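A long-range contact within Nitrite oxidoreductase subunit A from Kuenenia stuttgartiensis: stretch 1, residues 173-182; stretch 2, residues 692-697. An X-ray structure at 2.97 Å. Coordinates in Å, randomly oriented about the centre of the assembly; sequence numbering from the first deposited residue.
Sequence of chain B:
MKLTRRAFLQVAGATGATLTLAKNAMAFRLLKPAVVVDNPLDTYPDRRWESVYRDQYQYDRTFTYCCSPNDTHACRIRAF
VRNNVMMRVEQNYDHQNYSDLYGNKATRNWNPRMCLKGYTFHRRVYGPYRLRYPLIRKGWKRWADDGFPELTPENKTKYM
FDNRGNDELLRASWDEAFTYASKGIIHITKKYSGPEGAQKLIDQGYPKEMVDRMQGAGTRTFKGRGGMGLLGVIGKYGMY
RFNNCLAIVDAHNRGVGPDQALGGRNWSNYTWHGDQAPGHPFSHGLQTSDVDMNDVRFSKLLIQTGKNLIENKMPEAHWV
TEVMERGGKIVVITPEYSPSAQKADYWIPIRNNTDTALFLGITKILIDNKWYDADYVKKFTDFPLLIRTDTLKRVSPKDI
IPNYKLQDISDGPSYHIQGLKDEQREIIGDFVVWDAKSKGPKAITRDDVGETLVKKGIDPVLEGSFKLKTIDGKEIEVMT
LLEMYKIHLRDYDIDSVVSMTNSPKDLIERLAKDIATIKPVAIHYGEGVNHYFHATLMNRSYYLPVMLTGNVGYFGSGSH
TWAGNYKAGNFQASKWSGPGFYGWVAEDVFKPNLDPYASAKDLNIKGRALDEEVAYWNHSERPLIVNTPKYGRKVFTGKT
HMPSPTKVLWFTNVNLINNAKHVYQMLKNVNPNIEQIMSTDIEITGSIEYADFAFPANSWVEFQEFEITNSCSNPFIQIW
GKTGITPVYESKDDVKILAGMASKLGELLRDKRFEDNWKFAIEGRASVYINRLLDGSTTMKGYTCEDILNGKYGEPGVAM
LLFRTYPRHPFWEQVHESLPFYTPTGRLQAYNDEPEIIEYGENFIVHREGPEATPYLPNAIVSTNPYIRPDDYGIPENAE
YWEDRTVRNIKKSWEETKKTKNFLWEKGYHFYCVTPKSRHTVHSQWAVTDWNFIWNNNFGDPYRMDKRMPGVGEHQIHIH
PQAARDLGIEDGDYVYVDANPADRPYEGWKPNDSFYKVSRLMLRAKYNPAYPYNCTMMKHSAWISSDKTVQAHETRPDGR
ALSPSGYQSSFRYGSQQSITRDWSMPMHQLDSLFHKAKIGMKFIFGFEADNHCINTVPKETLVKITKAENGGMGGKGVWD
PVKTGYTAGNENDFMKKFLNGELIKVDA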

# COMPACT_ATOMS: atom_id res chain seq x y z
N SER B 173 3.30 3.29 35.82
CA SER B 173 2.01 3.95 35.91
C SER B 173 2.13 5.36 35.35
O SER B 173 3.22 5.93 35.30
CB SER B 173 1.50 3.97 37.35
OG SER B 173 2.19 4.94 38.12
N TRP B 174 0.99 5.91 34.92
CA TRP B 174 1.01 7.23 34.27
C TRP B 174 1.60 8.28 35.20
O TRP B 174 2.38 9.14 34.76
CB TRP B 174 -0.40 7.63 33.86
CG TRP B 174 -0.83 7.00 32.59
CD1 TRP B 174 -1.67 5.94 32.45
CD2 TRP B 174 -0.43 7.37 31.26
NE1 TRP B 174 -1.83 5.62 31.12
CE2 TRP B 174 -1.08 6.49 30.37
CE3 TRP B 174 0.40 8.37 30.74
CZ2 TRP B 174 -0.92 6.58 28.99
CZ3 TRP B 174 0.56 8.45 29.37
CH2 TRP B 174 -0.09 7.56 28.51
N ASP B 175 1.28 8.20 36.49
CA ASP B 175 1.83 9.15 37.44
C ASP B 175 3.33 8.96 37.60
O ASP B 175 4.10 9.92 37.60
CB ASP B 175 1.14 8.98 38.79
CG ASP B 175 1.20 10.22 39.65
OD1 ASP B 175 0.76 11.29 39.20
OD2 ASP B 175 1.71 10.13 40.79
N GLU B 176 3.76 7.70 37.60
CA GLU B 176 5.18 7.39 37.74
C GLU B 176 5.94 7.83 36.50
O GLU B 176 7.00 8.46 36.58
CB GLU B 176 5.35 5.88 37.94
CG GLU B 176 5.85 5.39 39.26
CD GLU B 176 6.02 3.89 39.21
OE1 GLU B 176 5.09 3.17 39.63
OE2 GLU B 176 7.06 3.43 38.70
N ALA B 177 5.38 7.54 35.33
CA ALA B 177 6.00 7.93 34.07
C ALA B 177 6.08 9.44 33.95
O ALA B 177 7.09 9.99 33.49
CB ALA B 177 5.23 7.33 32.89
N PHE B 178 5.01 10.14 34.33
CA PHE B 178 5.03 11.60 34.30
C PHE B 178 6.05 12.18 35.28
O PHE B 178 6.79 13.11 34.95
CB PHE B 178 3.65 12.16 34.65
CG PHE B 178 2.64 12.04 33.55
CD1 PHE B 178 3.01 12.22 32.23
CD2 PHE B 178 1.32 11.78 33.85
CE1 PHE B 178 2.07 12.13 31.22
CE2 PHE B 178 0.37 11.68 32.83
CZ PHE B 178 0.75 11.85 31.52
N THR B 179 6.12 11.62 36.49
CA THR B 179 6.96 12.18 37.54
C THR B 179 8.44 12.07 37.19
O THR B 179 9.19 13.05 37.31
CB THR B 179 6.68 11.49 38.88
OG1 THR B 179 5.27 11.50 39.13
CG2 THR B 179 7.36 12.24 40.01
N TYR B 180 8.89 10.89 36.76
CA TYR B 180 10.28 10.74 36.34
C TYR B 180 10.60 11.65 35.16
O TYR B 180 11.66 12.29 35.13
CB TYR B 180 10.56 9.28 35.97
CG TYR B 180 10.82 8.38 37.16
CD1 TYR B 180 12.04 8.41 37.82
CD2 TYR B 180 9.84 7.51 37.62
CE1 TYR B 180 12.28 7.59 38.90
CE2 TYR B 180 10.07 6.69 38.70
CZ TYR B 180 11.29 6.73 39.34
OH TYR B 180 11.53 5.91 40.42
N ALA B 181 9.71 11.72 34.17
CA ALA B 181 9.94 12.57 33.01
C ALA B 181 10.02 14.04 33.39
O ALA B 181 10.92 14.76 32.93
CB ALA B 181 8.84 12.34 31.97
N SER B 182 9.10 14.50 34.23
CA SER B 182 9.10 15.91 34.63
C SER B 182 10.35 16.24 35.45
O SER B 182 10.98 17.28 35.22
CB SER B 182 7.84 16.23 35.42
OG SER B 182 6.69 16.11 34.60
N ASP B 692 13.90 6.39 26.04
CA ASP B 692 13.87 6.31 27.50
C ASP B 692 12.46 6.28 28.06
O ASP B 692 12.25 5.73 29.15
CB ASP B 692 14.62 7.49 28.12
CG ASP B 692 16.10 7.49 27.79
OD1 ASP B 692 16.68 6.40 27.64
OD2 ASP B 692 16.68 8.59 27.68
N PHE B 693 11.49 6.85 27.35
CA PHE B 693 10.09 6.83 27.76
C PHE B 693 9.21 6.42 26.59
O PHE B 693 9.56 6.63 25.42
CB PHE B 693 9.64 8.20 28.28
CG PHE B 693 10.13 8.52 29.65
CD1 PHE B 693 9.43 8.12 30.77
CD2 PHE B 693 11.30 9.24 29.83
CE1 PHE B 693 9.88 8.42 32.04
CE2 PHE B 693 11.76 9.55 31.10
CZ PHE B 693 11.04 9.14 32.20
N ALA B 694 8.06 5.85 26.91
CA ALA B 694 7.05 5.50 25.93
C ALA B 694 5.68 5.77 26.52
O ALA B 694 5.40 5.35 27.65
CB ALA B 694 7.17 4.03 25.51
N PHE B 695 4.84 6.47 25.77
CA PHE B 695 3.51 6.84 26.24
C PHE B 695 2.46 6.29 25.28
O PHE B 695 2.39 6.75 24.12
CB PHE B 695 3.37 8.35 26.37
CG PHE B 695 4.31 8.95 27.37
CD1 PHE B 695 4.04 8.88 28.73
CD2 PHE B 695 5.48 9.57 26.97
CE1 PHE B 695 4.90 9.42 29.66
CE2 PHE B 695 6.35 10.11 27.89
CZ PHE B 695 6.06 10.04 29.23
N PRO B 696 1.65 5.32 25.69
CA PRO B 696 0.64 4.75 24.79
C PRO B 696 -0.50 5.75 24.58
O PRO B 696 -1.16 6.17 25.53
CB PRO B 696 0.16 3.50 25.53
CG PRO B 696 0.43 3.79 26.96
CD PRO B 696 1.67 4.64 27.00
N ALA B 697 -0.71 6.12 23.33
CA ALA B 697 -1.77 7.04 22.94
C ALA B 697 -2.93 6.28 22.33
O ALA B 697 -2.82 5.11 21.94
CB ALA B 697 -1.25 8.07 21.94

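Residues more than 500 positions apart in sequence meet here where a helix, 174-182, packs against a short strand, 693-696. The two axes approach to 9.9 Å and run at 140° to each other, nearer antiparallel than parallel. No hydrogen bond crosses between the stretches; the contact, burying 350 Å² in all, rests on apolar packing.

Aromatic side chains do most of this work. Phe 695 and Phe 693 are the two strand residues most covered by the helix. Phe 693 points toward the helix and Ala 694 away, as in an alternating strand; Phe 695 sets out sideways, and the end of its side chain comes nearer. The ring of Phe 695 receives Trp 174 at its edge, with Trp 174 CZ3 lying 3.6 Å from Phe 695 CD1. Phe 178 adds a looser touch, its CE1 4.2 Å from Phe 695 CE1. The CA-to-CB bond of Phe 178 points away from the strand, yet the end of its long side chain comes nearer; a flat, extended ring can bridge such a gap. Trp 174 likewise sets out sideways and reaches across with its large indole, whose CZ2 lies 3.7 Å from Pro 696 CG. The rigid pyrrolidine ring of Pro 696 offers a compact apolar surface suited to this packing.

Small residues also line the contact: the methyl groups of Ala 177 and Ala 181 lie against the phenylalanine rings. Ala 177 CB sits 3.9 Å from Phe 695 CE1, and Ala 181, one turn later, points toward the strand and places its methyl group over one face of the Phe 693 ring. Ala 181 CB is 4.1 Å from the centroid of the Phe 693 ring and only 17° off the ring normal, a CH-pi arrangement. At the edge of the same ring lies Tyr 180, with its CB 3.8 Å from Phe 693 CZ; the end of the tyrosine side chain leads away, and its hydroxyl is hydrogen-bonded elsewhere in the structure.

Backbone atoms also pack against the rings. Ala 177 O is 3.5 Å from Phe 693 CE1, and Pro 696 O lies 3.5 Å from Trp 174 CH2, near the plane of the indole. Ala 177 O also accepts from Ala 181 N at 3.2 Å within the helix.

Polar side chains serve the helix itself. Ser 173, just before its first turn, caps it: Ser 173 OG accepts from Glu 176 N at 3.2 Å, satisfying an amide that has no preceding turn to supply a carbonyl. Farther along, Ser 182 is buried, its CA-to-CB bond points away from the strand, and Ser 182 OG donates to Phe 178 O at 3.0 Å, which gives the hydroxyl a partner.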